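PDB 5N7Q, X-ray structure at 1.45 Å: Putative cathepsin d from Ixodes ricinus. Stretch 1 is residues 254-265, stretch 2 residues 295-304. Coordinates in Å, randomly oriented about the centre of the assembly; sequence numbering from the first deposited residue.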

# COMPACT_ATOMS: atom_id res chain seq x y z
N GLY A 254 -7.73 10.75 -18.45
CA GLY A 254 -6.99 10.05 -17.41
C GLY A 254 -7.87 9.52 -16.31
O GLY A 254 -9.09 9.40 -16.47
N GLY A 255 -7.25 9.18 -15.18
CA GLY A 255 -7.96 8.53 -14.07
C GLY A 255 -8.17 9.38 -12.83
O GLY A 255 -8.82 8.91 -11.86
N GLN A 256 -7.62 10.61 -12.86
CA GLN A 256 -7.67 11.53 -11.73
C GLN A 256 -8.24 12.91 -12.06
O GLN A 256 -8.06 13.51 -13.13
CB GLN A 256 -6.28 11.75 -11.11
CG GLN A 256 -5.70 10.56 -10.36
CD GLN A 256 -5.21 9.49 -11.31
OE1 GLN A 256 -4.38 9.75 -12.17
NE2 GLN A 256 -5.75 8.27 -11.17
N TYR A 257 -8.87 13.43 -11.04
CA TYR A 257 -9.32 14.79 -11.04
C TYR A 257 -8.15 15.74 -10.79
O TYR A 257 -7.25 15.43 -10.02
CB TYR A 257 -10.40 14.94 -9.99
CG TYR A 257 -11.74 14.41 -10.45
CD1 TYR A 257 -12.56 15.21 -11.23
CD2 TYR A 257 -12.17 13.12 -10.14
CE1 TYR A 257 -13.78 14.78 -11.67
CE2 TYR A 257 -13.42 12.67 -10.57
CZ TYR A 257 -14.20 13.50 -11.35
OH TYR A 257 -15.45 13.10 -11.81
N LEU A 258 -8.20 16.90 -11.43
CA LEU A 258 -7.16 17.94 -11.28
C LEU A 258 -7.72 19.17 -10.60
O LEU A 258 -8.90 19.52 -10.79
CB LEU A 258 -6.61 18.35 -12.63
CG LEU A 258 -6.06 17.21 -13.49
CD1 LEU A 258 -5.66 17.76 -14.85
CD2 LEU A 258 -4.92 16.49 -12.80
N LEU A 259 -6.86 19.83 -9.83
CA LEU A 259 -7.21 21.01 -9.06
C LEU A 259 -6.38 22.17 -9.57
O LEU A 259 -5.23 21.99 -9.97
CB LEU A 259 -6.93 20.77 -7.58
CG LEU A 259 -7.86 19.70 -6.97
CD1 LEU A 259 -7.28 19.12 -5.70
CD2 LEU A 259 -9.26 20.26 -6.70
N ASP A 260 -6.95 23.36 -9.56
CA ASP A 260 -6.16 24.55 -9.92
C ASP A 260 -5.02 24.77 -8.90
O ASP A 260 -5.30 25.04 -7.75
CB ASP A 260 -7.06 25.77 -9.98
CG ASP A 260 -6.35 27.00 -10.54
OD1 ASP A 260 -5.12 27.16 -10.37
OD2 ASP A 260 -7.05 27.80 -11.19
N CYS A 261 -3.77 24.72 -9.36
CA CYS A 261 -2.62 24.82 -8.48
C CYS A 261 -2.52 26.17 -7.77
O CYS A 261 -1.81 26.26 -6.76
CB CYS A 261 -1.30 24.51 -9.20
SG CYS A 261 -1.05 22.79 -9.72
N ASP A 262 -3.18 27.19 -8.31
CA ASP A 262 -3.22 28.52 -7.68
C ASP A 262 -4.31 28.71 -6.64
O ASP A 262 -4.34 29.75 -5.99
CB ASP A 262 -3.31 29.61 -8.76
CG ASP A 262 -2.10 29.63 -9.69
OD1 ASP A 262 -1.04 29.05 -9.34
OD2 ASP A 262 -2.20 30.25 -10.77
N LYS A 263 -5.19 27.72 -6.46
CA LYS A 263 -6.35 27.85 -5.60
C LYS A 263 -6.37 26.83 -4.44
O LYS A 263 -7.37 26.70 -3.76
CB LYS A 263 -7.61 27.70 -6.45
CG LYS A 263 -7.72 28.77 -7.52
CD LYS A 263 -9.05 28.68 -8.27
CE LYS A 263 -9.14 29.73 -9.38
NZ LYS A 263 -9.17 31.13 -8.88
N LEU A 264 -5.23 26.19 -4.20
CA LEU A 264 -5.16 25.09 -3.22
C LEU A 264 -5.42 25.56 -1.80
O LEU A 264 -5.98 24.80 -0.99
CB LEU A 264 -3.80 24.41 -3.28
CG LEU A 264 -3.40 23.82 -4.64
CD1 LEU A 264 -2.02 23.21 -4.51
CD2 LEU A 264 -4.37 22.80 -5.22
N GLU A 265 -5.03 26.79 -1.48
CA GLU A 265 -5.16 27.26 -0.10
C GLU A 265 -6.60 27.50 0.34
O GLU A 265 -6.87 27.62 1.53
CB GLU A 265 -4.34 28.52 0.12
CG GLU A 265 -2.84 28.37 -0.05
CD GLU A 265 -2.28 27.31 0.88
OE1 GLU A 265 -2.54 27.35 2.11
OE2 GLU A 265 -1.58 26.41 0.36
N GLN A 295 4.44 19.15 -17.79
CA GLN A 295 3.69 20.11 -16.96
C GLN A 295 3.60 19.67 -15.49
O GLN A 295 3.61 18.48 -15.19
CB GLN A 295 2.28 20.31 -17.49
N THR A 296 3.53 20.65 -14.60
CA THR A 296 3.26 20.44 -13.17
C THR A 296 1.74 20.46 -12.99
O THR A 296 1.08 21.41 -13.41
CB THR A 296 3.89 21.55 -12.31
OG1 THR A 296 5.31 21.53 -12.48
CG2 THR A 296 3.57 21.35 -10.85
N LEU A 297 1.20 19.40 -12.40
CA LEU A 297 -0.24 19.30 -12.10
C LEU A 297 -0.45 19.17 -10.61
O LEU A 297 0.43 18.72 -9.87
CB LEU A 297 -0.83 18.07 -12.77
CG LEU A 297 -0.63 17.94 -14.28
CD1 LEU A 297 -1.16 16.58 -14.71
CD2 LEU A 297 -1.25 19.10 -15.05
N CYS A 298 -1.65 19.54 -10.18
CA CYS A 298 -2.09 19.32 -8.80
C CYS A 298 -3.24 18.34 -8.86
O CYS A 298 -4.36 18.70 -9.29
CB CYS A 298 -2.49 20.64 -8.16
SG CYS A 298 -1.04 21.71 -7.97
N VAL A 299 -2.96 17.11 -8.44
CA VAL A 299 -3.90 16.01 -8.59
C VAL A 299 -4.71 15.87 -7.30
O VAL A 299 -4.17 15.87 -6.19
CB VAL A 299 -3.13 14.72 -8.92
CG1 VAL A 299 -4.01 13.48 -8.79
CG2 VAL A 299 -2.53 14.83 -10.31
N SER A 300 -6.02 15.75 -7.44
CA SER A 300 -6.86 15.45 -6.32
C SER A 300 -6.57 14.04 -5.82
O SER A 300 -6.59 13.09 -6.61
CB SER A 300 -8.32 15.51 -6.73
OG SER A 300 -9.13 15.01 -5.67
N GLY A 301 -6.36 13.91 -4.54
CA GLY A 301 -6.10 12.61 -3.94
C GLY A 301 -7.31 11.73 -3.74
O GLY A 301 -7.21 10.73 -3.04
N PHE A 302 -8.45 12.09 -4.32
CA PHE A 302 -9.65 11.26 -4.31
C PHE A 302 -9.98 10.85 -5.72
O PHE A 302 -10.32 11.71 -6.55
CB PHE A 302 -10.83 11.95 -3.63
CG PHE A 302 -10.47 12.52 -2.31
CD1 PHE A 302 -10.42 11.72 -1.19
CD2 PHE A 302 -10.14 13.86 -2.19
CE1 PHE A 302 -10.04 12.25 0.02
CE2 PHE A 302 -9.77 14.40 -0.98
CZ PHE A 302 -9.71 13.58 0.14
N MET A 303 -9.86 9.57 -6.03
CA MET A 303 -10.09 9.02 -7.35
C MET A 303 -11.16 7.92 -7.32
O MET A 303 -11.30 7.19 -6.35
CB MET A 303 -8.79 8.52 -7.96
CG MET A 303 -8.10 7.44 -7.16
SD MET A 303 -6.69 6.70 -8.03
CE MET A 303 -7.45 5.52 -9.12
N GLY A 304 -11.88 7.76 -8.41
CA GLY A 304 -12.95 6.76 -8.48
C GLY A 304 -12.43 5.38 -8.86
O GLY A 304 -11.56 5.26 -9.73
O HOH W 1 -11.43 9.63 -10.67
O HOH W 2 -10.24 6.47 -11.74
O HOH W 3 -8.45 12.15 -8.48
O HOH W 4 -3.50 20.87 -11.89

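Cys298 gives up more surface to the opposing stretch than any other residue here, 107 Å² of the 643 Å² buried in total, and it does so by working with both backbone and side chain. Its carbonyl accepts a hydrogen bond from the other stretch, Leu259 N to Cys298 O at 2.8 Å and nearly straight, while its side chain forms a disulfide, Cys261 SG to Cys298 SG at 2.1 Å with a chi3 of 117°. Both cysteines hold chi1 in the m well; Cys261 points toward the other stretch, while Cys298 projects from the sheet face it shares with Leu259. Cysteine suits this buried place because a short side chain can hold a covalent link while its sulfur still packs as an apolar atom: Leu264 CD1 rests 3.9 Å from Cys298 SG. On the same face Leu259 CB makes a looser contact, 4.5 Å from Cys298 CB.

The half of the bridge that comes from the first stretch sits in a turn. Asp260 to Lys263 form a type I turn, closed by Lys263 N to Asp260 O at 3.0 Å, and Asp260 OD1 takes the amide of Asp262, Asp262 N to Asp260 OD1 at 2.8 Å. Cys261 is the second residue of that turn. Asp260 points away and stays exposed, so its carboxylate serves the turn without entering the contact.

Beside the disulfide, the stretches run antiparallel for a short distance. The bond from Leu259 is matched by Ser300 N to Tyr257 O at 2.9 Å, and between them Leu258 pairs with Val299 without direct hydrogen bonds; a weaker CA-H···O contact links Leu258 CA to Cys298 O at 3.5 Å. The carbonyl of Leu259 does not bond directly to Cys298. Water 4 fills that place, donating to Leu259 O and accepting from Cys298 N, each at 2.8 Å, so both backbone groups are satisfied through a shared water.

Alternation sorts the side chains. Leu258 and Val299 share one face, where Leu258 CD2 meets Val299 CG2 at 3.8 Å and Leu297 CD1 at 4.2 Å; leucine's reach lets one residue touch both. Leu259 and Cys298 share the other face, and Leu259 CD1 extends to Ser300 CA at 3.7 Å. Ser300 points toward the first stretch, its CB 3.9 Å from Tyr257 CB, and its OG accepts the amide of Phe302, Phe302 N to Ser300 OG at 3.3 Å.

Gln256, with 62 Å² covered, anchors the other end. It points toward the second stretch, its CB lying 3.7 Å from Val299 CG1, and its bent chain (chi1 m, chi2 p) brings NE2 to 3.6 Å from Met303 SD. A long amide side chain offers methylenes to Val299 and sets its amide beside the sulfur of Met303. Here too water completes the backbone: water 3 accepts from Tyr257 N at 2.9 Å and donates to Ser300 O at 2.8 Å and Phe302 O at 2.7 Å, while waters 1 and 2 both join Gly255 O to Gly304. The rule is a disulfide at one end, two direct backbone bonds in the middle, and water wherever the backbone groups do not meet directly.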